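Local atomic coordinates of endoglucanase (PDB entry 6KDD), a protein that probably hydrolyses beta-glucosidic bonds, as in cellulose and related beta-glucans, as a glycoside hydrolase of family 5 (cellulase A). Residues I60-S65 and V98-H103. Sequence-based numbering, arbitrary orientation.
Sequences IPIRWS and VIINTH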
loop_
_atom_site.group_PDB
_atom_site.type_symbol
_atom_site.label_atom_id
_atom_site.label_comp_id
_atom_site.label_asym_id
_atom_site.label_seq_id
_atom_site.Cartn_x
_atom_site.Cartn_y
_atom_site.Cartn_z
ATOM N N ILE A 60 1.439 6.329 0.902
ATOM C CA ILE A 60 1.715 7.255 -0.192
ATOM C C ILE A 60 2.507 6.510 -1.254
ATOM O O ILE A 60 3.721 6.375 -1.146
ATOM C CB ILE A 60 2.497 8.501 0.269
ATOM C CG1 ILE A 60 1.879 9.179 1.505
ATOM C CG2 ILE A 60 2.663 9.513 -0.901
ATOM C CD1 ILE A 60 0.567 9.839 1.184
ATOM N N PRO A 61 1.847 6.008 -2.306
ATOM C CA PRO A 61 2.556 5.437 -3.447
ATOM C C PRO A 61 3.383 6.471 -4.189
ATOM O O PRO A 61 2.905 7.581 -4.493
ATOM C CB PRO A 61 1.426 5.011 -4.392
ATOM C CG PRO A 61 0.231 4.787 -3.424
ATOM C CD PRO A 61 0.390 5.894 -2.398
ATOM N N ILE A 62 4.625 6.082 -4.549
ATOM C CA ILE A 62 5.531 7.052 -5.149
ATOM C C ILE A 62 6.397 6.323 -6.189
ATOM O O ILE A 62 7.128 5.389 -5.835
ATOM C CB ILE A 62 6.457 7.654 -4.062
ATOM C CG1 ILE A 62 5.715 8.444 -2.974
ATOM C CG2 ILE A 62 7.519 8.556 -4.685
ATOM C CD1 ILE A 62 6.689 8.822 -1.852
ATOM N N ARG A 63 6.383 6.891 -7.393
ATOM C CA ARG A 63 7.125 6.382 -8.549
ATOM C C ARG A 63 8.470 7.113 -8.630
ATOM O O ARG A 63 8.700 7.937 -9.515
ATOM C CB ARG A 63 6.326 6.586 -9.835
ATOM C CG ARG A 63 6.915 5.777 -10.990
ATOM C CD ARG A 63 6.324 6.225 -12.287
ATOM N NE ARG A 63 4.941 5.753 -12.400
ATOM C CZ ARG A 63 4.388 5.259 -13.502
ATOM N NH1 ARG A 63 5.125 5.115 -14.594
ATOM N NH2 ARG A 63 3.105 4.919 -13.508
ATOM N N TRP A 64 9.362 6.767 -7.700
ATOM C CA TRP A 64 10.640 7.461 -7.621
ATOM C C TRP A 64 11.427 7.232 -8.919
ATOM O O TRP A 64 12.109 8.136 -9.403
ATOM C CB TRP A 64 11.447 6.894 -6.459
ATOM C CG TRP A 64 10.904 7.158 -5.093
ATOM C CD1 TRP A 64 10.172 6.299 -4.326
ATOM C CD2 TRP A 64 11.116 8.345 -4.318
ATOM N NE1 TRP A 64 9.910 6.879 -3.114
ATOM C CE2 TRP A 64 10.476 8.129 -3.080
ATOM C CE3 TRP A 64 11.793 9.547 -4.554
ATOM C CZ2 TRP A 64 10.477 9.077 -2.052
ATOM C CZ3 TRP A 64 11.810 10.486 -3.536
ATOM C CH2 TRP A 64 11.164 10.243 -2.307
ATOM N N SER A 65 11.237 6.044 -9.511
ATOM C CA SER A 65 11.993 5.624 -10.682
ATOM C C SER A 65 11.711 6.554 -11.862
ATOM O O SER A 65 12.465 6.602 -12.828
ATOM C CB SER A 65 11.684 4.161 -11.023
ATOM O OG SER A 65 10.347 4.114 -11.500
ATOM N N VAL A 98 2.721 7.586 8.538
ATOM C CA VAL A 98 2.942 7.745 7.101
ATOM C C VAL A 98 3.778 6.578 6.587
ATOM O O VAL A 98 4.840 6.277 7.126
ATOM C CB VAL A 98 3.622 9.074 6.718
ATOM C CG1 VAL A 98 3.742 9.185 5.195
ATOM C CG2 VAL A 98 2.910 10.274 7.270
ATOM N N ILE A 99 3.319 5.972 5.500
ATOM C CA ILE A 99 4.077 4.947 4.821
ATOM C C ILE A 99 4.400 5.473 3.427
ATOM O O ILE A 99 3.487 5.839 2.662
ATOM C CB ILE A 99 3.280 3.635 4.714
ATOM C CG1 ILE A 99 2.966 3.075 6.096
ATOM C CG2 ILE A 99 4.079 2.669 3.823
ATOM C CD1 ILE A 99 1.686 2.257 6.194
ATOM N N ILE A 100 5.700 5.494 3.119
ATOM C CA ILE A 100 6.146 5.813 1.769
ATOM C C ILE A 100 6.758 4.552 1.151
ATOM O O ILE A 100 7.470 3.782 1.813
ATOM C CB ILE A 100 7.141 6.995 1.743
ATOM C CG1 ILE A 100 8.363 6.751 2.643
ATOM C CG2 ILE A 100 6.432 8.299 2.118
ATOM C CD1 ILE A 100 9.503 7.736 2.369
ATOM N N ASN A 101 6.503 4.380 -0.146
ATOM C CA ASN A 101 7.021 3.208 -0.826
ATOM C C ASN A 101 7.781 3.620 -2.088
ATOM O O ASN A 101 7.974 4.810 -2.376
ATOM C CB ASN A 101 5.893 2.212 -1.132
ATOM C CG ASN A 101 5.015 2.668 -2.277
ATOM O OD1 ASN A 101 5.375 3.562 -3.052
ATOM N ND2 ASN A 101 3.851 2.043 -2.393
ATOM N N THR A 102 8.183 2.591 -2.860
ATOM C CA THR A 102 8.450 2.747 -4.275
ATOM C C THR A 102 7.366 1.942 -5.016
ATOM O O THR A 102 6.988 0.866 -4.570
ATOM C CB THR A 102 9.879 2.276 -4.627
ATOM O OG1 THR A 102 10.775 3.147 -3.933
ATOM C CG2 THR A 102 10.178 2.308 -6.113
ATOM N N HIS A 103 6.876 2.476 -6.134
ATOM C CA HIS A 103 5.680 1.957 -6.778
ATOM C C HIS A 103 5.808 2.152 -8.285
ATOM O O HIS A 103 6.294 3.191 -8.734
ATOM C CB HIS A 103 4.513 2.830 -6.252
ATOM C CG HIS A 103 3.153 2.215 -6.159
ATOM N ND1 HIS A 103 2.352 1.987 -7.281
ATOM C CD2 HIS A 103 2.382 1.933 -5.091
ATOM C CE1 HIS A 103 1.149 1.575 -6.897
ATOM N NE2 HIS A 103 1.151 1.519 -5.564
HETATM O O HOH W 1 9.234 3.711 -9.077
#
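Asn101 reaches across to the backbone of Pro61 and Ile62 with its side-chain amide. Its CG lies between the backbone N and the carbonyl carbon (chi1 74°), which brings OD1 to Ile62 N at 3.0 Å; this N-H comes in tilted from the amide plane. The backbone O of Asn101 is taken by the Trp64 indole, whose NE1 donates to it at 2.9 Å, the oxygen lying close to the ring plane at the indole edge. Trp64 CD1 also meets Thr102 OG1 (3.2 Å), while Ile62 CG2 lies over one indole face near its rim. Strands 57-60 and 97-101 are neighbours in the parallel eight-stranded beta/alpha (TIM) barrel of the family, joined here by Ile60 N donating to Ile99 O (2.7 Å). Beyond it the paired chains run on into the loops at the C-terminal ends of the strands, where TIM barrels carry their active sites, and side chains take over much of the bonding. The His103 ring carries Pro61 CB over one face, a CH-pi contact 3.7 Å from the centroid; CG anti to the backbone N (chi1 -151°) sets the ring alongside the proline. His103 N makes a weak bond to Ile62 O. On the indole side, Ile62 CD1 meets Ile100 CG2 at 4.0 Å, and helices 78-93 and 112-129 pack against this cluster. Arg63 NE bonds to Glu31 O, and a water joins His103 O to Ser65 OG (2.7 Å from the water).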